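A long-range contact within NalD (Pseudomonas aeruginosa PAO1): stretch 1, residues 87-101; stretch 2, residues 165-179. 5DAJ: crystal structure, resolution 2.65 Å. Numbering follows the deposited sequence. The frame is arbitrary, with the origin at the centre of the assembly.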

# COMPACT_ATOMS: atom_id res chain seq x y z
N SER A 87 13.26 2.12 20.82
CA SER A 87 14.10 2.06 19.61
C SER A 87 13.26 1.74 18.38
O SER A 87 13.48 2.31 17.29
CB SER A 87 15.20 1.01 19.75
OG SER A 87 16.02 1.26 20.89
N LEU A 88 12.30 0.84 18.55
CA LEU A 88 11.38 0.46 17.47
C LEU A 88 10.52 1.66 17.04
O LEU A 88 10.38 1.91 15.83
CB LEU A 88 10.47 -0.70 17.90
CG LEU A 88 9.40 -1.11 16.89
CD1 LEU A 88 10.01 -1.54 15.56
CD2 LEU A 88 8.53 -2.21 17.46
N TYR A 89 9.97 2.37 18.02
CA TYR A 89 9.23 3.61 17.75
C TYR A 89 10.10 4.63 17.00
O TYR A 89 9.70 5.15 15.95
CB TYR A 89 8.71 4.24 19.04
CG TYR A 89 8.15 5.63 18.86
CD1 TYR A 89 6.87 5.83 18.39
CD2 TYR A 89 8.92 6.76 19.17
CE1 TYR A 89 6.36 7.10 18.22
CE2 TYR A 89 8.42 8.04 19.00
CZ TYR A 89 7.13 8.20 18.53
OH TYR A 89 6.64 9.47 18.35
N ASP A 90 11.30 4.87 17.53
CA ASP A 90 12.29 5.77 16.89
C ASP A 90 12.58 5.37 15.45
O ASP A 90 12.57 6.21 14.55
CB ASP A 90 13.61 5.78 17.67
CG ASP A 90 13.53 6.55 18.99
OD1 ASP A 90 12.59 7.34 19.19
OD2 ASP A 90 14.43 6.38 19.83
N LEU A 91 12.82 4.08 15.24
CA LEU A 91 13.07 3.56 13.89
C LEU A 91 11.92 3.84 12.92
O LEU A 91 12.14 4.27 11.78
CB LEU A 91 13.34 2.06 13.94
CG LEU A 91 13.57 1.38 12.57
CD1 LEU A 91 14.91 1.78 11.97
CD2 LEU A 91 13.47 -0.12 12.70
N CYS A 92 10.70 3.58 13.38
CA CYS A 92 9.50 3.82 12.58
C CYS A 92 9.31 5.30 12.28
O CYS A 92 9.01 5.69 11.14
CB CYS A 92 8.25 3.30 13.30
SG CYS A 92 8.21 1.51 13.48
N LEU A 93 9.51 6.12 13.31
CA LEU A 93 9.43 7.57 13.18
C LEU A 93 10.40 8.10 12.12
O LEU A 93 10.02 8.89 11.26
CB LEU A 93 9.74 8.25 14.53
CG LEU A 93 9.72 9.78 14.55
CD1 LEU A 93 8.34 10.30 14.21
CD2 LEU A 93 10.16 10.29 15.91
N GLU A 94 11.64 7.63 12.17
CA GLU A 94 12.67 8.03 11.20
C GLU A 94 12.36 7.57 9.78
O GLU A 94 12.60 8.30 8.81
CB GLU A 94 14.03 7.49 11.62
CG GLU A 94 14.58 8.12 12.89
CD GLU A 94 15.89 7.51 13.34
OE1 GLU A 94 16.51 6.76 12.55
OE2 GLU A 94 16.31 7.80 14.49
N ALA A 95 11.83 6.36 9.67
CA ALA A 95 11.41 5.82 8.37
C ALA A 95 10.39 6.75 7.71
O ALA A 95 10.54 7.13 6.54
CB ALA A 95 10.83 4.42 8.53
N VAL A 96 9.36 7.12 8.47
CA VAL A 96 8.31 8.01 7.98
C VAL A 96 8.90 9.38 7.63
O VAL A 96 8.64 9.93 6.56
CB VAL A 96 7.14 8.17 8.98
CG1 VAL A 96 6.17 9.28 8.55
CG2 VAL A 96 6.39 6.87 9.12
N GLN A 97 9.71 9.92 8.54
CA GLN A 97 10.38 11.20 8.31
C GLN A 97 11.36 11.21 7.11
O GLN A 97 11.54 12.24 6.47
CB GLN A 97 11.11 11.63 9.57
CG GLN A 97 10.17 12.07 10.68
CD GLN A 97 10.89 12.55 11.92
OE1 GLN A 97 11.94 12.03 12.28
NE2 GLN A 97 10.33 13.55 12.58
N SER A 98 11.97 10.06 6.81
CA SER A 98 12.89 9.92 5.64
C SER A 98 12.25 10.20 4.28
O SER A 98 12.94 10.55 3.31
CB SER A 98 13.52 8.53 5.60
OG SER A 98 12.58 7.56 5.17
N LEU A 99 10.92 10.05 4.21
CA LEU A 99 10.14 10.39 3.00
C LEU A 99 10.41 11.80 2.47
O LEU A 99 10.40 12.02 1.27
CB LEU A 99 8.64 10.27 3.28
CG LEU A 99 8.08 8.86 3.40
CD1 LEU A 99 6.68 8.90 3.99
CD2 LEU A 99 8.06 8.19 2.04
N LEU A 100 10.63 12.74 3.39
CA LEU A 100 10.98 14.12 3.03
C LEU A 100 12.48 14.30 2.84
O LEU A 100 12.93 14.85 1.83
CB LEU A 100 10.50 15.11 4.10
CG LEU A 100 9.07 15.67 3.97
CD1 LEU A 100 8.81 16.60 5.15
CD2 LEU A 100 8.83 16.40 2.65
N THR A 101 13.25 13.84 3.82
CA THR A 101 14.70 14.13 3.86
C THR A 101 15.56 13.39 2.81
O THR A 101 16.69 13.81 2.57
CB THR A 101 15.28 13.85 5.26
OG1 THR A 101 15.04 12.50 5.63
CG2 THR A 101 14.67 14.78 6.30
N ALA A 165 0.12 -5.49 12.77
CA ALA A 165 -0.61 -4.23 12.90
C ALA A 165 0.33 -3.05 12.67
O ALA A 165 0.03 -2.15 11.88
CB ALA A 165 -1.27 -4.11 14.27
N LEU A 166 1.48 -3.10 13.33
CA LEU A 166 2.48 -2.03 13.22
C LEU A 166 2.98 -1.87 11.79
O LEU A 166 2.98 -0.77 11.25
CB LEU A 166 3.68 -2.26 14.13
CG LEU A 166 4.80 -1.20 14.04
CD1 LEU A 166 4.29 0.21 14.27
CD2 LEU A 166 5.90 -1.51 15.03
N HIS A 167 3.40 -2.97 11.18
CA HIS A 167 3.94 -2.93 9.83
C HIS A 167 2.91 -2.40 8.83
O HIS A 167 3.26 -1.61 7.93
CB HIS A 167 4.43 -4.29 9.34
CG HIS A 167 4.96 -4.25 7.95
ND1 HIS A 167 4.20 -4.60 6.85
CD2 HIS A 167 6.14 -3.80 7.46
CE1 HIS A 167 4.91 -4.42 5.75
NE2 HIS A 167 6.09 -3.93 6.09
N ALA A 168 1.68 -2.86 8.96
CA ALA A 168 0.59 -2.40 8.10
C ALA A 168 0.43 -0.88 8.19
O ALA A 168 0.29 -0.22 7.17
CB ALA A 168 -0.71 -3.09 8.46
N LEU A 169 0.49 -0.34 9.41
CA LEU A 169 0.40 1.11 9.60
C LEU A 169 1.53 1.85 8.88
O LEU A 169 1.28 2.81 8.15
CB LEU A 169 0.42 1.50 11.07
CG LEU A 169 0.44 3.01 11.34
CD1 LEU A 169 -0.79 3.69 10.77
CD2 LEU A 169 0.54 3.27 12.83
N ILE A 170 2.77 1.40 9.08
CA ILE A 170 3.94 2.02 8.41
C ILE A 170 3.78 1.96 6.89
O ILE A 170 3.96 2.96 6.20
CB ILE A 170 5.28 1.34 8.76
CG1 ILE A 170 5.51 1.27 10.27
CG2 ILE A 170 6.44 2.08 8.10
CD1 ILE A 170 5.35 2.59 10.99
N LEU A 171 3.45 0.78 6.39
CA LEU A 171 3.27 0.56 4.96
C LEU A 171 2.18 1.47 4.40
O LEU A 171 2.35 2.05 3.33
CB LEU A 171 2.90 -0.89 4.68
CG LEU A 171 2.62 -1.27 3.23
CD1 LEU A 171 3.84 -1.05 2.34
CD2 LEU A 171 2.19 -2.72 3.16
N GLY A 172 1.07 1.56 5.13
CA GLY A 172 -0.06 2.39 4.74
C GLY A 172 0.27 3.87 4.68
O GLY A 172 -0.12 4.56 3.75
N LEU A 173 1.02 4.35 5.67
CA LEU A 173 1.47 5.74 5.69
C LEU A 173 2.33 6.09 4.48
O LEU A 173 2.13 7.11 3.84
CB LEU A 173 2.24 6.05 6.98
CG LEU A 173 1.41 6.08 8.26
CD1 LEU A 173 2.34 6.16 9.45
CD2 LEU A 173 0.43 7.24 8.27
N PHE A 174 3.29 5.21 4.19
CA PHE A 174 4.14 5.32 2.99
C PHE A 174 3.27 5.36 1.74
O PHE A 174 3.41 6.24 0.90
CB PHE A 174 5.12 4.15 2.88
CG PHE A 174 6.40 4.35 3.65
CD1 PHE A 174 6.37 4.68 4.99
CD2 PHE A 174 7.63 4.17 3.02
CE1 PHE A 174 7.56 4.85 5.69
CE2 PHE A 174 8.82 4.35 3.71
CZ PHE A 174 8.78 4.68 5.05
N ASN A 175 2.34 4.42 1.65
CA ASN A 175 1.48 4.29 0.49
C ASN A 175 0.59 5.52 0.28
O ASN A 175 0.54 6.08 -0.82
CB ASN A 175 0.59 3.05 0.60
CG ASN A 175 0.32 2.41 -0.73
OD1 ASN A 175 -0.63 2.77 -1.42
ND2 ASN A 175 1.17 1.47 -1.11
N ASP A 176 -0.10 5.93 1.35
CA ASP A 176 -0.97 7.11 1.33
C ASP A 176 -0.19 8.35 0.93
O ASP A 176 -0.60 9.08 0.02
CB ASP A 176 -1.64 7.36 2.69
CG ASP A 176 -3.09 6.88 2.76
OD1 ASP A 176 -3.71 6.64 1.71
OD2 ASP A 176 -3.62 6.74 3.88
N TRP A 177 0.93 8.60 1.60
CA TRP A 177 1.68 9.84 1.40
C TRP A 177 2.28 9.93 0.00
O TRP A 177 2.22 10.98 -0.63
CB TRP A 177 2.80 10.02 2.42
CG TRP A 177 3.36 11.40 2.34
CD1 TRP A 177 2.81 12.53 2.88
CD2 TRP A 177 4.53 11.81 1.64
NE1 TRP A 177 3.59 13.61 2.57
CE2 TRP A 177 4.65 13.20 1.81
CE3 TRP A 177 5.50 11.14 0.90
CZ2 TRP A 177 5.70 13.94 1.27
CZ3 TRP A 177 6.55 11.88 0.35
CH2 TRP A 177 6.64 13.26 0.54
N LEU A 178 2.86 8.83 -0.47
CA LEU A 178 3.43 8.77 -1.82
C LEU A 178 2.37 8.90 -2.91
O LEU A 178 2.62 9.49 -3.95
CB LEU A 178 4.21 7.48 -2.01
CG LEU A 178 5.47 7.34 -1.17
CD1 LEU A 178 5.96 5.89 -1.15
CD2 LEU A 178 6.56 8.27 -1.66
N ARG A 179 1.17 8.37 -2.65
CA ARG A 179 0.01 8.56 -3.55
C ARG A 179 -0.46 10.02 -3.55
O ARG A 179 -0.71 10.59 -4.60
CB ARG A 179 -1.15 7.64 -3.14
CG ARG A 179 -2.39 7.71 -4.02
CD ARG A 179 -3.55 6.87 -3.50
NE ARG A 179 -3.76 7.07 -2.06
CZ ARG A 179 -4.37 8.12 -1.51
NH1 ARG A 179 -4.89 9.10 -2.26
NH2 ARG A 179 -4.48 8.20 -0.20

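How do the two helices lie against each other? They run nearly parallel, their N-to-C directions differing by 11° and their axes approaching to 10.4 Å. No hydrogen bond crosses between them; every contact between side chains is apolar, so the fit depends on packing. Along this shared direction the pairs follow in step, with Cys92 nearest Ile170 and Val96 nearest Phe174 by CA position, the second pair about one helical turn (four residues) beyond the first.

What makes Leu99 the most heavily covered residue? Its CA-to-CB bond points toward the second helix, and its side chain meets three residues there. Leu99 CD2 lies over one face of the Phe174 ring, 4.2 Å from Phe174 CD2, and also comes within 4.0 Å of Leu178 CD2. Nearer the backbone, Leu99 CB is 3.9 Å from Trp177 CZ3. Leu99 thus lies between the two aromatic side chains, touching both.

How does Phe174 reach the first helix when its CA-to-CB bond points sideways? With chi1 at -86°, the ring swings across so that its far end comes nearer. Phe174 CZ lies 4.0 Å from Ala95 CB and 3.4 Å from Ala95 O, while Phe174 CE1 is 4.1 Å from Val96 CG2. The ring thus touches both the side chain and the backbone oxygen of Ala95. That same Ala95 O accepts a very short hydrogen bond from Ser98 OG, at 2.5 Å, within its own helix.

What does Trp177 add, and how does the contact continue toward its other end? Besides Leu99, the indole meets Leu100, whose CD2 is 4.2 Å from Trp177 CZ2. Toward the start of both stretches, smaller contacts carry the packing on: Cys92 CB sits 3.8 Å from Ile170 CD1, and Leu88 CD2 meets Leu166 CD2 at 3.6 Å.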